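Long-range contacts in immunoreactive 84kD antigen PG93 (Porphyromonas gingivalis, PDB 5M11), which is an essential cell-surface component of the bacterial type IX secretion system and binds calcium and zinc ions: residues Asp152-Asp157 / Leu199-Glu204; Leu187-Pro192 / Gln221-Glu226; Leu515-Phe520 / Thr565-Ala570. One frame throughout, in Å; residues are numbered along the deposited sequence.

Overall arrangement
Interactions 1 and 2 belong to the same seam of the N-terminal beta-propeller, between the blade that begins with strand 150-155 and the blade that begins with strand 196-202. Their centres are about 14 Å apart and their segments alternate along the chain; they touch where Leu156 CD1 meets Phe223 CZ at 3.8 Å. Interaction 1 joins the first strands of the two blades, interaction 2 the loops beside their last strands. Interaction 3 lies across the centre of the chain, its centre about 71 Å from interaction 1 and about 76 Å from interaction 2. It alone is near a metal: a zinc bound by Asp463 and His514 is about 7 Å from the side chain of Leu515.

Interaction 1 (Asp152-Asp157 / Leu199-Glu204); sequences DVAKLD and LGIVGE. With GOL (glycerol), chain U.
The first strands of two successive four-stranded propeller blades run side by side here, 152-155 and 199-202 pointing nearly the same way with 20° between them. Their axes come no nearer than 6.5 Å, so side chains and a water make the bonds. Asp152 OD2 accepts the backbone N-H of Leu199 at 2.8 Å, and the N-H arrives from well above the carboxylate plane. OD1 uses its anti lone pair for the N-H of Val153 and also forms a salt bridge with Arg114, so both oxygens are held. Just beyond, a water donates to Val153 O (2.7 Å) and Leu199 O (2.8 Å), joining two carbonyls that cannot bond each other. Ala154 suits the middle: its small CB admits two larger residues, Leu199 CD1 at 3.5 Å and Ile201 CD1 at 3.6 Å. Ile201 CD1 also meets Leu156 CD2 at 3.8 Å, the two side chains crossing at about a right angle. At the exposed end, glycerol O2 donates to Asp157 OD1 (2.8 Å), while its O3 lies between Asp157 and Glu204. Polar bonds thus close one end of an apolar centre; at the other, two carboxylates lie close, and the glycerol, probably from the crystallisation liquor, may ease their repulsion.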
ATOM      1  N   ASP A 152       9.464  20.443 -20.941  1.00 35.84           N
ATOM      2  CA  ASP A 152      10.814  20.474 -20.363  1.00 34.71           C
ATOM      3  C   ASP A 152      11.265  21.899 -20.012  1.00 37.16           C
ATOM      4  O   ASP A 152      10.635  22.863 -20.449  1.00 38.90           O
ATOM      5  CB  ASP A 152      11.834  19.844 -21.343  1.00 38.03           C
ATOM      6  CG  ASP A 152      12.951  19.058 -20.669  1.00 57.67           C
ATOM      7  OD1 ASP A 152      13.380  19.452 -19.559  1.00 62.50           O
ATOM      8  OD2 ASP A 152      13.424  18.080 -21.265  1.00 61.66           O
ATOM      9  N   VAL A 153      12.347  22.028 -19.227  1.00 29.90           N
ATOM     10  CA  VAL A 153      12.870  23.322 -18.843  1.00 29.81           C
ATOM     11  C   VAL A 153      14.429  23.282 -18.831  1.00 36.47           C
ATOM     12  O   VAL A 153      15.047  22.222 -18.610  1.00 36.85           O
ATOM     13  CB  VAL A 153      12.250  23.857 -17.500  1.00 33.19           C
ATOM     14  CG1 VAL A 153      12.601  22.996 -16.280  1.00 32.69           C
ATOM     15  CG2 VAL A 153      12.573  25.338 -17.258  1.00 32.33           C
ATOM     16  N   ALA A 154      15.041  24.443 -19.134  1.00 31.45           N
ATOM     17  CA  ALA A 154      16.474  24.618 -19.149  1.00 30.57           C
ATOM     18  C   ALA A 154      16.837  26.071 -18.761  1.00 39.85           C
ATOM     19  O   ALA A 154      16.169  27.023 -19.155  1.00 39.76           O
ATOM     20  CB  ALA A 154      17.041  24.258 -20.508  1.00 30.11           C
ATOM     21  N   LYS A 155      17.880  26.224 -17.955  1.00 38.82           N
ATOM     22  CA  LYS A 155      18.320  27.520 -17.518  1.00 40.12           C
ATOM     23  C   LYS A 155      19.585  27.862 -18.286  1.00 49.85           C
ATOM     24  O   LYS A 155      20.468  27.018 -18.449  1.00 50.90           O
ATOM     25  CB  LYS A 155      18.521  27.491 -15.985  1.00 41.96           C
ATOM     26  CG  LYS A 155      18.944  28.782 -15.323  1.00 50.32           C
ATOM     27  CD  LYS A 155      17.857  29.834 -15.216  1.00 60.42           C
ATOM     28  CE  LYS A 155      18.317  30.974 -14.331  1.00 81.36           C
ATOM     29  NZ  LYS A 155      19.418  31.767 -14.947  1.00 94.98           N
ATOM     30  N   LEU A 156      19.666  29.097 -18.752  1.00 50.01           N
ATOM     31  CA  LEU A 156      20.793  29.606 -19.512  1.00 52.56           C
ATOM     32  C   LEU A 156      21.505  30.794 -18.805  1.00 60.39           C
ATOM     33  O   LEU A 156      21.189  31.188 -17.680  1.00 58.13           O
ATOM     34  CB  LEU A 156      20.282  30.063 -20.896  1.00 53.26           C
ATOM     35  CG  LEU A 156      19.830  28.993 -21.861  1.00 59.05           C
ATOM     36  CD1 LEU A 156      18.787  29.538 -22.793  1.00 60.14           C
ATOM     37  CD2 LEU A 156      20.978  28.513 -22.697  1.00 65.20           C
ATOM     38  N   ASP A 157      22.470  31.364 -19.520  1.00 62.42           N
ATOM     39  CA  ASP A 157      23.218  32.553 -19.166  1.00 65.32           C
ATOM     40  C   ASP A 157      22.299  33.767 -19.044  1.00 68.61           C
ATOM     41  O   ASP A 157      21.246  33.811 -19.678  1.00 66.21           O
ATOM     42  CB  ASP A 157      24.251  32.831 -20.281  1.00 69.57           C
ATOM     43  CG  ASP A 157      25.490  31.965 -20.236  1.00 85.65           C
ATOM     44  OD1 ASP A 157      25.930  31.621 -19.108  1.00 87.40           O
ATOM     45  OD2 ASP A 157      26.080  31.708 -21.326  1.00 90.64           O
ATOM     46  N   LEU A 199      15.131  18.240 -23.481  1.00 37.87           N
ATOM     47  CA  LEU A 199      16.246  19.144 -23.736  1.00 38.05           C
ATOM     48  C   LEU A 199      17.073  19.357 -22.450  1.00 41.80           C
ATOM     49  O   LEU A 199      16.539  19.253 -21.348  1.00 42.65           O
ATOM     50  CB  LEU A 199      15.840  20.497 -24.391  1.00 37.44           C
ATOM     51  CG  LEU A 199      14.722  21.316 -23.793  1.00 41.07           C
ATOM     52  CD1 LEU A 199      15.201  22.141 -22.677  1.00 39.89           C
ATOM     53  CD2 LEU A 199      14.155  22.257 -24.821  1.00 44.29           C
ATOM     54  N   GLY A 200      18.361  19.638 -22.623  1.00 34.63           N
ATOM     55  CA  GLY A 200      19.265  19.882 -21.524  1.00 32.99           C
ATOM     56  C   GLY A 200      20.496  20.581 -22.020  1.00 38.68           C
ATOM     57  O   GLY A 200      20.829  20.454 -23.191  1.00 41.66           O
ATOM     58  N   ILE A 201      21.161  21.331 -21.136  1.00 34.14           N
ATOM     59  CA  ILE A 201      22.388  22.091 -21.357  1.00 32.96           C
ATOM     60  C   ILE A 201      23.589  21.276 -20.931  1.00 37.80           C
ATOM     61  O   ILE A 201      23.558  20.604 -19.907  1.00 38.06           O
ATOM     62  CB  ILE A 201      22.288  23.427 -20.586  1.00 34.81           C
ATOM     63  CG1 ILE A 201      21.835  24.542 -21.515  1.00 35.52           C
ATOM     64  CG2 ILE A 201      23.557  23.810 -19.903  1.00 35.40           C
ATOM     65  CD1 ILE A 201      20.506  25.016 -21.247  1.00 40.90           C
ATOM     66  N   VAL A 202      24.655  21.339 -21.720  1.00 35.87           N
ATOM     67  CA  VAL A 202      25.906  20.640 -21.444  1.00 36.63           C
ATOM     68  C   VAL A 202      26.982  21.579 -21.942  1.00 42.94           C
ATOM     69  O   VAL A 202      27.070  21.844 -23.129  1.00 42.81           O
ATOM     70  CB  VAL A 202      25.958  19.184 -22.022  1.00 40.24           C
ATOM     71  CG1 VAL A 202      25.575  19.113 -23.500  1.00 39.65           C
ATOM     72  CG2 VAL A 202      27.296  18.506 -21.764  1.00 41.63           C
ATOM     73  N   GLY A 203      27.692  22.179 -21.005  1.00 43.24           N
ATOM     74  CA  GLY A 203      28.726  23.176 -21.266  1.00 44.99           C
ATOM     75  C   GLY A 203      28.129  24.376 -21.965  1.00 49.06           C
ATOM     76  O   GLY A 203      27.060  24.865 -21.567  1.00 45.84           O
ATOM     77  N   GLU A 204      28.764  24.766 -23.094  1.00 48.42           N
ATOM     78  CA  GLU A 204      28.298  25.880 -23.926  1.00 48.10           C
ATOM     79  C   GLU A 204      27.265  25.420 -25.013  1.00 51.33           C
ATOM     80  O   GLU A 204      27.030  26.150 -25.973  1.00 54.84           O
ATOM     81  CB  GLU A 204      29.486  26.621 -24.553  1.00 51.05           C
ATOM     82  CG  GLU A 204      30.438  27.206 -23.520  1.00 67.53           C
ATOM     83  CD  GLU A 204      29.924  28.283 -22.577  1.00103.93           C
ATOM     84  OE1 GLU A 204      29.027  29.064 -22.976  1.00108.90           O
ATOM     85  OE2 GLU A 204      30.472  28.382 -21.454  1.00101.74           O
TER
HETATM   86  C1  GOL U 820      27.614  29.438 -16.924  1.00 91.20           C
HETATM   87  O1  GOL U 820      26.629  29.036 -15.978  1.00 90.30           O
HETATM   88  C2  GOL U 820      27.402  28.761 -18.260  1.00 91.14           C
HETATM   89  O2  GOL U 820      26.018  28.842 -18.623  1.00 92.04           O
HETATM   90  C3  GOL U 820      28.244  29.460 -19.305  1.00 88.74           C
HETATM   91  O3  GOL U 820      27.697  29.284 -20.607  1.00 85.94           O
HETATM   92  O   HOH W   1      17.188  20.534 -18.893  1.00 37.05           O

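Interaction 2 (Leu187-Pro192 / Gln221-Glu226); sequences LSLNLP and QSFEPE
Pro225 sits with its ring against the turn at Asn190, and this is the tight part of the contact. Its CG lies 3.4 Å from Asn190 O, and its CB is met by Leu191 CD2 at 3.7 Å, the two side chains crossing at about a right angle. Asn190 is the centre of an inverse gamma turn, closed by the bond from Leu191 N to Leu189 O of 2.8 Å; on either side of it in sequence, Leu189 and Leu191 both direct CB toward the facing loop. Leu189 carries the other half. Its CG rests 3.4 Å from Phe223 O, and Leu189 CD2 comes to the edge of the Phe223 ring, near its plane, 3.8 Å from Phe223 CD2. A compact, rigid proline and branched leucines suit a contact made by apolar surfaces, for no hydrogen bond joins the two segments.

The packing loosens outward. Leu187 CD1 approaches Phe223 CE2 only to 4.3 Å, and the amide of exposed Asn190 makes no bond across. On the far loop, Ser222 OG accepts the N-H of Glu224 in an ST turn, while the CB of Glu224 points away from the leucines. Behind the apolar group, Phe208 touches Leu189 and Leu191, and Tyr216 touches Leu191 and Pro225. The arrangement belongs to the seam of a beta-propeller, where the connection from the last strand of one blade, 185-187, to the first strand of the next, 196-202, packs on the loop leading into that blade's own last strand, 226-230.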
ATOM      1  N   LEU A 187      10.883  30.833 -30.088  1.00 50.35           N
ATOM      2  CA  LEU A 187      12.101  30.584 -30.880  1.00 50.59           C
ATOM      3  C   LEU A 187      11.895  29.640 -32.078  1.00 58.04           C
ATOM      4  O   LEU A 187      11.542  28.466 -31.892  1.00 56.05           O
ATOM      5  CB  LEU A 187      13.184  29.972 -29.977  1.00 47.68           C
ATOM      6  CG  LEU A 187      13.801  30.851 -28.923  1.00 50.88           C
ATOM      7  CD1 LEU A 187      14.740  30.024 -28.031  1.00 48.68           C
ATOM      8  CD2 LEU A 187      14.535  32.035 -29.557  1.00 53.42           C
ATOM      9  N   SER A 188      12.182  30.141 -33.295  1.00 60.07           N
ATOM     10  CA  SER A 188      12.114  29.350 -34.528  1.00 63.25           C
ATOM     11  C   SER A 188      13.473  28.720 -34.798  1.00 69.08           C
ATOM     12  O   SER A 188      14.420  29.423 -35.158  1.00 70.91           O
ATOM     13  CB  SER A 188      11.669  30.203 -35.707  1.00 71.81           C
ATOM     14  OG  SER A 188      10.256  30.162 -35.809  1.00 89.19           O
ATOM     15  N   LEU A 189      13.590  27.410 -34.550  1.00 64.26           N
ATOM     16  CA  LEU A 189      14.849  26.676 -34.710  1.00 62.52           C
ATOM     17  C   LEU A 189      14.755  25.653 -35.840  1.00 67.42           C
ATOM     18  O   LEU A 189      13.709  25.037 -36.051  1.00 65.83           O
ATOM     19  CB  LEU A 189      15.226  25.982 -33.381  1.00 59.53           C
ATOM     20  CG  LEU A 189      16.239  26.660 -32.461  1.00 62.26           C
ATOM     21  CD1 LEU A 189      16.028  28.186 -32.339  1.00 63.24           C
ATOM     22  CD2 LEU A 189      16.233  26.034 -31.105  1.00 61.39           C
ATOM     23  N   ASN A 190      15.859  25.472 -36.561  1.00 66.78           N
ATOM     24  CA  ASN A 190      15.905  24.520 -37.656  1.00 68.87           C
ATOM     25  C   ASN A 190      15.995  23.081 -37.099  1.00 72.28           C
ATOM     26  O   ASN A 190      17.080  22.490 -37.042  1.00 72.38           O
ATOM     27  CB  ASN A 190      17.056  24.841 -38.628  1.00 72.79           C
ATOM     28  CG  ASN A 190      17.142  23.910 -39.826  1.00104.12           C
ATOM     29  OD1 ASN A 190      16.180  23.753 -40.602  1.00106.97           O
ATOM     30  ND2 ASN A 190      18.299  23.270 -40.001  1.00 89.62           N
ATOM     31  N   LEU A 191      14.836  22.552 -36.649  1.00 67.00           N
ATOM     32  CA  LEU A 191      14.611  21.179 -36.189  1.00 65.34           C
ATOM     33  C   LEU A 191      13.118  20.985 -35.923  1.00 70.73           C
ATOM     34  O   LEU A 191      12.449  21.979 -35.635  1.00 70.26           O
ATOM     35  CB  LEU A 191      15.484  20.730 -34.978  1.00 62.33           C
ATOM     36  CG  LEU A 191      15.426  21.460 -33.646  1.00 65.10           C
ATOM     37  CD1 LEU A 191      14.193  21.113 -32.881  1.00 65.43           C
ATOM     38  CD2 LEU A 191      16.548  21.007 -32.756  1.00 64.97           C
ATOM     39  N   PRO A 192      12.551  19.751 -36.023  1.00 69.55           N
ATOM     40  CA  PRO A 192      11.107  19.595 -35.728  1.00 70.55           C
ATOM     41  C   PRO A 192      10.846  19.706 -34.212  1.00 72.10           C
ATOM     42  O   PRO A 192      10.885  18.709 -33.489  1.00 70.93           O
ATOM     43  CB  PRO A 192      10.779  18.212 -36.295  1.00 74.09           C
ATOM     44  CG  PRO A 192      12.084  17.460 -36.214  1.00 76.86           C
ATOM     45  CD  PRO A 192      13.177  18.458 -36.395  1.00 70.93           C
ATOM     46  N   GLN A 221      25.129  30.197 -27.645  1.00 56.89           N
ATOM     47  CA  GLN A 221      25.281  31.563 -28.130  1.00 58.82           C
ATOM     48  C   GLN A 221      24.681  31.756 -29.558  1.00 62.81           C
ATOM     49  O   GLN A 221      24.676  32.872 -30.065  1.00 63.82           O
ATOM     50  CB  GLN A 221      26.770  31.990 -28.088  1.00 62.75           C
ATOM     51  CG  GLN A 221      27.820  30.924 -28.506  1.00 90.11           C
ATOM     52  CD  GLN A 221      28.354  30.039 -27.376  1.00111.88           C
ATOM     53  OE1 GLN A 221      28.478  28.811 -27.522  1.00104.10           O
ATOM     54  NE2 GLN A 221      28.697  30.626 -26.224  1.00104.34           N
ATOM     55  N   SER A 222      24.159  30.690 -30.186  1.00 58.99           N
ATOM     56  CA  SER A 222      23.614  30.783 -31.548  1.00 60.02           C
ATOM     57  C   SER A 222      22.295  30.002 -31.730  1.00 59.47           C
ATOM     58  O   SER A 222      21.451  30.438 -32.506  1.00 59.65           O
ATOM     59  CB  SER A 222      24.638  30.307 -32.582  1.00 66.50           C
ATOM     60  OG  SER A 222      24.629  28.899 -32.797  1.00 78.45           O
ATOM     61  N   PHE A 223      22.136  28.850 -31.049  1.00 51.60           N
ATOM     62  CA  PHE A 223      20.962  27.991 -31.154  1.00 49.77           C
ATOM     63  C   PHE A 223      20.728  27.470 -32.620  1.00 56.18           C
ATOM     64  O   PHE A 223      19.586  27.202 -32.993  1.00 56.09           O
ATOM     65  CB  PHE A 223      19.722  28.717 -30.616  1.00 50.72           C
ATOM     66  CG  PHE A 223      19.520  28.592 -29.130  1.00 50.26           C
ATOM     67  CD1 PHE A 223      20.370  29.238 -28.238  1.00 52.46           C
ATOM     68  CD2 PHE A 223      18.450  27.867 -28.617  1.00 51.22           C
ATOM     69  CE1 PHE A 223      20.189  29.102 -26.862  1.00 51.59           C
ATOM     70  CE2 PHE A 223      18.267  27.741 -27.239  1.00 51.48           C
ATOM     71  CZ  PHE A 223      19.143  28.351 -26.374  1.00 49.15           C
ATOM     72  N   GLU A 224      21.810  27.340 -33.442  1.00 53.45           N
ATOM     73  CA  GLU A 224      21.753  26.778 -34.802  1.00 53.71           C
ATOM     74  C   GLU A 224      21.918  25.266 -34.655  1.00 55.57           C
ATOM     75  O   GLU A 224      23.031  24.826 -34.349  1.00 57.33           O
ATOM     76  CB  GLU A 224      22.838  27.378 -35.708  1.00 57.00           C
ATOM     77  CG  GLU A 224      22.663  28.856 -36.005  1.00 71.73           C
ATOM     78  CD  GLU A 224      23.914  29.637 -36.372  1.00100.01           C
ATOM     79  OE1 GLU A 224      25.015  29.043 -36.455  1.00 94.84           O
ATOM     80  OE2 GLU A 224      23.784  30.865 -36.565  1.00100.18           O
ATOM     81  N   PRO A 225      20.853  24.437 -34.752  1.00 47.83           N
ATOM     82  CA  PRO A 225      21.039  23.009 -34.486  1.00 45.28           C
ATOM     83  C   PRO A 225      21.654  22.206 -35.618  1.00 49.65           C
ATOM     84  O   PRO A 225      21.249  22.313 -36.787  1.00 52.08           O
ATOM     85  CB  PRO A 225      19.617  22.501 -34.207  1.00 46.28           C
ATOM     86  CG  PRO A 225      18.703  23.694 -34.303  1.00 51.92           C
ATOM     87  CD  PRO A 225      19.439  24.743 -35.054  1.00 49.51           C
ATOM     88  N   GLU A 226      22.604  21.336 -35.233  1.00 42.48           N
ATOM     89  CA  GLU A 226      23.223  20.319 -36.067  1.00 40.95           C
ATOM     90  C   GLU A 226      23.085  18.971 -35.356  1.00 41.58           C
ATOM     91  O   GLU A 226      22.978  18.915 -34.133  1.00 37.54           O
ATOM     92  CB  GLU A 226      24.665  20.663 -36.435  1.00 42.94           C
ATOM     93  CG  GLU A 226      25.667  20.639 -35.306  1.00 55.12           C
ATOM     94  CD  GLU A 226      26.993  21.237 -35.722  1.00 76.57           C
ATOM     95  OE1 GLU A 226      27.594  20.726 -36.695  1.00 44.89           O
ATOM     96  OE2 GLU A 226      27.408  22.245 -35.099  1.00 79.31           O
TER

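Interaction 3 (Leu515-Phe520 / Thr565-Ala570); sequences LYVEQF and TSTPIA
Phe520 sets one end of its ring against the pyrrolidine of Pro568, its CE1 lying 3.8 Å from Pro568 CG, and the two side chains cross at about a right angle. The contact joins a four-stranded antiparallel sheet to the five-stranded one that follows it in the chain, an arrangement consistent with blades of a beta-propeller: 515-520 runs out of strand 513-517, the last of the sheet that begins with 469-475, and 565-570 is the loop leading into strand 570-575 of the next. The carbonyl of Pro568 also belongs to the contact, since its O lies at the ring edge, near the plane, 3.8 Å from Phe520 CD1. The phenyl is held from a second direction by its own segment: Val517 CG2 stands 3.9 Å above the ring plane, over its centre.

Pro568 suits this place, as its compact ring presents apolar carbons on two sides. Its CG and CB go to Phe520, whereas its CD meets Leu515 CD2, tip to tip, at 3.8 Å. Leu515 reaches there because its CG is anti to the backbone N (chi1 -176°). Val517 CG2 fills in more loosely, 4.3 Å from Pro568 CG. Behind them Val555 of strand 551-555 touches both Phe520 and Pro568, so the two share this neighbour.

No hydrogen bond links the two segments. Just beyond Phe520, however, the backbone of Val521 bonds to Ala570, and the Gln519 amide bonds outside the contact, NE2 to His530 O and OE1 to Gly529 N. Leu515 follows His514, which with Asp463 binds a zinc about 7 Å from the leucine side chain. At the other end the contact closes on two beta carbons, Phe520 CB and Ala570 CB, 4.1 Å apart.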
ATOM      1  N   LEU A 515     -28.333 -24.396   2.140  1.00 65.08           N
ATOM      2  CA  LEU A 515     -29.281 -23.308   2.069  1.00 66.42           C
ATOM      3  C   LEU A 515     -28.663 -22.154   1.348  1.00 69.70           C
ATOM      4  O   LEU A 515     -27.693 -21.553   1.829  1.00 66.73           O
ATOM      5  CB  LEU A 515     -29.792 -22.873   3.466  1.00 66.40           C
ATOM      6  CG  LEU A 515     -30.884 -21.783   3.477  1.00 71.42           C
ATOM      7  CD1 LEU A 515     -32.240 -22.358   3.075  1.00 74.91           C
ATOM      8  CD2 LEU A 515     -30.947 -21.091   4.813  1.00 67.96           C
ATOM      9  N   TYR A 516     -29.234 -21.844   0.189  1.00 69.72           N
ATOM     10  CA  TYR A 516     -28.832 -20.683  -0.586  1.00 70.50           C
ATOM     11  C   TYR A 516     -29.722 -19.465  -0.144  1.00 76.97           C
ATOM     12  O   TYR A 516     -30.961 -19.481  -0.297  1.00 79.24           O
ATOM     13  CB  TYR A 516     -28.896 -20.968  -2.100  1.00 73.32           C
ATOM     14  CG  TYR A 516     -28.628 -19.756  -2.967  1.00 76.19           C
ATOM     15  CD1 TYR A 516     -27.515 -18.942  -2.744  1.00 76.57           C
ATOM     16  CD2 TYR A 516     -29.470 -19.432  -4.025  1.00 79.83           C
ATOM     17  CE1 TYR A 516     -27.273 -17.819  -3.529  1.00 78.79           C
ATOM     18  CE2 TYR A 516     -29.226 -18.321  -4.828  1.00 82.03           C
ATOM     19  CZ  TYR A 516     -28.130 -17.516  -4.572  1.00 89.42           C
ATOM     20  OH  TYR A 516     -27.890 -16.423  -5.355  1.00 95.04           O
ATOM     21  N   VAL A 517     -29.066 -18.449   0.469  1.00 71.36           N
ATOM     22  CA  VAL A 517     -29.711 -17.237   0.969  1.00 72.16           C
ATOM     23  C   VAL A 517     -29.245 -16.042   0.088  1.00 77.43           C
ATOM     24  O   VAL A 517     -28.237 -15.385   0.362  1.00 75.07           O
ATOM     25  CB  VAL A 517     -29.556 -17.031   2.515  1.00 73.63           C
ATOM     26  CG1 VAL A 517     -28.125 -17.174   2.982  1.00 70.32           C
ATOM     27  CG2 VAL A 517     -30.163 -15.724   3.002  1.00 74.93           C
ATOM     28  N   GLU A 518     -30.007 -15.822  -1.016  1.00 77.03           N
ATOM     29  CA  GLU A 518     -29.857 -14.765  -2.017  1.00 77.89           C
ATOM     30  C   GLU A 518     -29.933 -13.391  -1.345  1.00 81.51           C
ATOM     31  O   GLU A 518     -29.198 -12.480  -1.733  1.00 81.72           O
ATOM     32  CB  GLU A 518     -30.942 -14.915  -3.094  1.00 82.82           C
ATOM     33  CG  GLU A 518     -30.754 -14.027  -4.313  1.00 97.52           C
ATOM     34  CD  GLU A 518     -32.024 -13.572  -5.015  1.00125.86           C
ATOM     35  OE1 GLU A 518     -31.948 -12.595  -5.796  1.00117.14           O
ATOM     36  OE2 GLU A 518     -33.093 -14.186  -4.790  1.00121.32           O
ATOM     37  N   GLN A 519     -30.809 -13.257  -0.324  1.00 77.83           N
ATOM     38  CA  GLN A 519     -30.983 -12.041   0.479  1.00 78.00           C
ATOM     39  C   GLN A 519     -31.402 -12.399   1.909  1.00 81.78           C
ATOM     40  O   GLN A 519     -32.300 -13.228   2.120  1.00 82.38           O
ATOM     41  CB  GLN A 519     -31.995 -11.066  -0.163  1.00 82.75           C
ATOM     42  CG  GLN A 519     -32.073  -9.677   0.497  1.00 85.07           C
ATOM     43  CD  GLN A 519     -30.909  -8.743   0.223  1.00104.79           C
ATOM     44  OE1 GLN A 519     -30.643  -7.822   1.000  1.00100.25           O
ATOM     45  NE2 GLN A 519     -30.201  -8.919  -0.893  1.00 95.92           N
ATOM     46  N   PHE A 520     -30.726 -11.765   2.883  1.00 77.01           N
ATOM     47  CA  PHE A 520     -30.964 -11.913   4.322  1.00 76.25           C
ATOM     48  C   PHE A 520     -32.114 -11.005   4.779  1.00 81.29           C
ATOM     49  O   PHE A 520     -32.463 -10.050   4.082  1.00 82.72           O
ATOM     50  CB  PHE A 520     -29.683 -11.588   5.128  1.00 75.23           C
ATOM     51  CG  PHE A 520     -28.661 -12.699   5.192  1.00 73.41           C
ATOM     52  CD1 PHE A 520     -28.675 -13.619   6.232  1.00 75.61           C
ATOM     53  CD2 PHE A 520     -27.673 -12.815   4.224  1.00 73.30           C
ATOM     54  CE1 PHE A 520     -27.725 -14.640   6.294  1.00 73.57           C
ATOM     55  CE2 PHE A 520     -26.723 -13.834   4.289  1.00 73.22           C
ATOM     56  CZ  PHE A 520     -26.750 -14.731   5.327  1.00 70.45           C
ATOM     57  N   THR A 565     -35.958 -23.744  10.832  1.00 88.75           N
ATOM     58  CA  THR A 565     -37.199 -23.727  10.053  1.00 91.09           C
ATOM     59  C   THR A 565     -37.593 -22.287   9.607  1.00 95.96           C
ATOM     60  O   THR A 565     -38.793 -22.004   9.486  1.00 98.71           O
ATOM     61  CB  THR A 565     -38.337 -24.377  10.856  1.00 99.81           C
ATOM     62  OG1 THR A 565     -38.085 -24.224  12.248  1.00 95.31           O
ATOM     63  CG2 THR A 565     -38.521 -25.844  10.529  1.00102.65           C
ATOM     64  N   SER A 566     -36.591 -21.399   9.324  1.00 89.23           N
ATOM     65  CA  SER A 566     -36.830 -20.015   8.878  1.00 90.02           C
ATOM     66  C   SER A 566     -35.604 -19.417   8.127  1.00 91.82           C
ATOM     67  O   SER A 566     -34.515 -19.994   8.187  1.00 89.90           O
ATOM     68  CB  SER A 566     -37.200 -19.135  10.072  1.00 95.20           C
ATOM     69  OG  SER A 566     -37.633 -17.850   9.658  1.00107.23           O
ATOM     70  N   THR A 567     -35.785 -18.280   7.401  1.00 88.47           N
ATOM     71  CA  THR A 567     -34.675 -17.617   6.683  1.00 85.98           C
ATOM     72  C   THR A 567     -33.804 -16.922   7.735  1.00 86.97           C
ATOM     73  O   THR A 567     -34.358 -16.209   8.571  1.00 89.44           O
ATOM     74  CB  THR A 567     -35.177 -16.644   5.583  1.00 97.58           C
ATOM     75  OG1 THR A 567     -36.091 -17.325   4.717  1.00103.89           O
ATOM     76  CG2 THR A 567     -34.030 -16.019   4.758  1.00 90.85           C
ATOM     77  N   PRO A 568     -32.467 -17.134   7.744  1.00 78.53           N
ATOM     78  CA  PRO A 568     -31.631 -16.534   8.802  1.00 75.98           C
ATOM     79  C   PRO A 568     -31.834 -15.039   8.995  1.00 79.13           C
ATOM     80  O   PRO A 568     -31.953 -14.282   8.024  1.00 80.12           O
ATOM     81  CB  PRO A 568     -30.190 -16.837   8.359  1.00 74.74           C
ATOM     82  CG  PRO A 568     -30.292 -17.386   6.957  1.00 79.73           C
ATOM     83  CD  PRO A 568     -31.659 -17.992   6.857  1.00 78.18           C
ATOM     84  N   ILE A 569     -31.906 -14.638  10.276  1.00 73.97           N
ATOM     85  CA  ILE A 569     -32.065 -13.258  10.711  1.00 74.07           C
ATOM     86  C   ILE A 569     -30.671 -12.636  10.924  1.00 75.69           C
ATOM     87  O   ILE A 569     -29.829 -13.178  11.656  1.00 71.31           O
ATOM     88  CB  ILE A 569     -32.963 -13.144  11.972  1.00 79.00           C
ATOM     89  CG1 ILE A 569     -34.361 -13.757  11.725  1.00 81.83           C
ATOM     90  CG2 ILE A 569     -33.067 -11.685  12.452  1.00 80.71           C
ATOM     91  CD1 ILE A 569     -35.003 -14.434  12.931  1.00 86.46           C
ATOM     92  N   ALA A 570     -30.454 -11.492  10.231  1.00 75.11           N
ATOM     93  CA  ALA A 570     -29.281 -10.615  10.268  1.00 73.26           C
ATOM     94  C   ALA A 570     -29.600  -9.413  11.115  1.00 79.55           C
ATOM     95  O   ALA A 570     -30.683  -8.839  10.984  1.00 81.47           O
ATOM     96  CB  ALA A 570     -28.907 -10.175   8.864  1.00 73.49           C
TER